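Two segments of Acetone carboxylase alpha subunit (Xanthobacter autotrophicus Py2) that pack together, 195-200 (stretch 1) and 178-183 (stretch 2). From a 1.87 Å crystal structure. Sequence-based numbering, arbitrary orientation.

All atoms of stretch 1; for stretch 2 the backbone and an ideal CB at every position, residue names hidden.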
# COMPACT_ATOMS: atom_id res chain seq x y z
N PHE A 195 -8.00 1.47 0.34
CA PHE A 195 -7.08 2.15 -0.59
C PHE A 195 -6.66 3.52 0.03
O PHE A 195 -7.44 4.49 0.03
CB PHE A 195 -7.73 2.26 -1.96
CG PHE A 195 -8.43 0.99 -2.40
CD1 PHE A 195 -7.73 -0.22 -2.46
CD2 PHE A 195 -9.78 0.99 -2.71
CE1 PHE A 195 -8.39 -1.40 -2.82
CE2 PHE A 195 -10.42 -0.21 -3.10
CZ PHE A 195 -9.73 -1.40 -3.11
N GLY A 196 -5.45 3.56 0.62
CA GLY A 196 -5.01 4.71 1.44
C GLY A 196 -5.06 4.51 2.96
O GLY A 196 -4.74 5.44 3.71
N ASP A 197 -5.46 3.31 3.43
CA ASP A 197 -5.63 3.03 4.86
C ASP A 197 -4.31 2.51 5.50
O ASP A 197 -4.30 2.18 6.69
CB ASP A 197 -6.77 2.00 5.06
CG ASP A 197 -7.25 1.87 6.51
OD1 ASP A 197 -7.44 2.92 7.23
OD2 ASP A 197 -7.50 0.71 6.93
N GLY A 198 -3.23 2.44 4.73
CA GLY A 198 -1.94 1.99 5.25
C GLY A 198 -1.40 0.72 4.57
O GLY A 198 -2.14 -0.03 3.93
N TYR A 199 -0.11 0.50 4.72
CA TYR A 199 0.61 -0.72 4.28
C TYR A 199 -0.02 -1.95 4.99
O TYR A 199 -0.00 -2.03 6.21
CB TYR A 199 2.08 -0.59 4.67
CG TYR A 199 3.06 -1.62 4.09
CD1 TYR A 199 3.24 -1.76 2.71
CD2 TYR A 199 3.86 -2.39 4.92
CE1 TYR A 199 4.17 -2.68 2.18
CE2 TYR A 199 4.81 -3.29 4.42
CZ TYR A 199 4.96 -3.44 3.05
OH TYR A 199 5.92 -4.33 2.54
N SER A 200 -0.59 -2.87 4.21
CA SER A 200 -1.35 -4.02 4.73
C SER A 200 -0.70 -5.31 4.23
O SER A 200 -0.53 -5.50 3.01
CB SER A 200 -2.83 -3.98 4.30
OG SER A 200 -3.62 -4.98 4.98
N UNK A 178 3.18 4.81 12.57
CA UNK A 178 2.41 4.95 11.36
C UNK A 178 2.71 3.84 10.36
O UNK A 178 3.80 3.23 10.40
CB UNK A 178 2.68 6.32 10.73
N UNK A 179 1.72 3.61 9.45
CA UNK A 179 1.86 2.67 8.37
C UNK A 179 1.65 3.31 6.99
O UNK A 179 1.35 2.61 6.03
CB UNK A 179 0.87 1.52 8.57
N UNK A 180 1.88 4.61 6.86
CA UNK A 180 1.80 5.24 5.55
C UNK A 180 0.38 5.28 5.01
O UNK A 180 0.15 4.97 3.82
CB UNK A 180 2.71 4.50 4.56
N UNK A 181 -0.57 5.66 5.86
CA UNK A 181 -1.94 6.01 5.41
C UNK A 181 -1.94 7.45 4.91
O UNK A 181 -0.97 8.19 5.12
CB UNK A 181 -2.96 5.84 6.54
N UNK A 182 -3.02 7.82 4.23
CA UNK A 182 -3.25 9.20 3.74
C UNK A 182 -3.03 10.24 4.88
O UNK A 182 -2.29 11.22 4.69
CB UNK A 182 -4.67 9.33 3.18
N UNK A 183 -3.63 10.00 6.03
CA UNK A 183 -3.41 10.84 7.21
C UNK A 183 -2.17 10.44 8.01
O UNK A 183 -1.92 9.25 8.20
CB UNK A 183 -4.64 10.78 8.12

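The two segments run nearly antiparallel, their directions 168° apart, and what holds them together is mostly backbone. Stretch 1 brings two glycines, Gly 196 and Gly 198, to the contact, and they leave bare backbone for stretch 2 to pack on.

At position 178 the ideal CB finds nothing of stretch 1 within 5.5 Å. Stretch 1 therefore sets no preference, and many residues would be compatible. The deposited residue is Asp 178, and its work is local: OD2 accepts a hydrogen bond from the backbone N of position 180, 3.0 Å away, a bond within the stretch that links the side chain to the backbone two residues on.

Position 179 is the one whose CA-to-CB bond points toward stretch 1. Its carbonyl O accepts a nearly straight hydrogen bond (177°) from Tyr 199 N at 2.9 Å, a bond that any residue could make. The side chain is more constrained: the ideal CB lies 4.1 Å from Tyr 199 N and 4.4 Å from Gly 198 CA, so it starts out close against the opposing backbone. Gly 198 has no side chain to compete for this space. A small or medium residue fits, and a short polar one such as serine or threonine could reach the carbonyl O of Asp 197 through a water. The residue is Thr 179, with chi1 in the p well. Its OG1 is 3.0 Å from a water that donates to Asp 197 O at 3.1 Å, so the hydroxyl reaches stretch 1 through a bridge. A CB on Gly 198 would lie only 2.7 Å from Thr 179 OG1, a clash; the threonine uses room that the glycine leaves, although the backbone angles of Gly 198 call for glycine in any case.

Position 180 has phi 69° and psi 45°, a left-handed conformation that favours glycine, with asparagine or aspartate the usual alternatives. Its ideal CB would sit 4.9 Å from Tyr 199 N, so stretch 1 does not itself forbid a side chain. Gly 180 is found. Its O accepts from a second water at 3.0 Å, and that water in turn accepts from Gly 198 N at 2.9 Å.

At position 181 the CB points sideways yet lies close to stretch 1, with the ideal CB 3.4 Å from Gly 196 O and 3.7 Å from Asp 197 C. Small residues suit it best; a longer one would have to take the one rotamer directed away from stretch 1. Ala 181 packs its methyl against this backbone, while its CA is 4.0 Å from Gly 198 CA, the nearest register of the two chains.

Position 182 donates its N to Gly 196 O at 3.0 Å, which rules out proline. The sideways CB, 3.9 Å from that same oxygen, lies beside the side-chain-free Gly 196, so several small or medium residues would do. Val 182, with chi1 in the t well, lays CG2 beside Gly 196; a CB on that glycine would clash with CG2 at 2.9 Å, although the backbone angles of Gly 196 call for glycine anyway.

Position 183 is beyond reach of stretch 1, which leaves the choice open; it is Gly 183.

Stretch 2, residues 178-183: DTGAVG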
# COMPACT_ATOMS: atom_id res chain seq x y z
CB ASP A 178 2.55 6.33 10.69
CG ASP A 178 3.76 6.45 9.74
OD1 ASP A 178 4.92 6.56 10.21
OD2 ASP A 178 3.57 6.46 8.50
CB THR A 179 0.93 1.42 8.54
OG1 THR A 179 -0.39 1.82 8.90
CG2 THR A 179 1.47 0.52 9.64
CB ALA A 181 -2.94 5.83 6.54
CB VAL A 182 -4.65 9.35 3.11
CG1 VAL A 182 -5.00 10.82 2.83
CG2 VAL A 182 -4.74 8.50 1.83
O HOH W 1 -3.08 3.13 9.33
O HOH W 2 -2.06 3.58 2.36
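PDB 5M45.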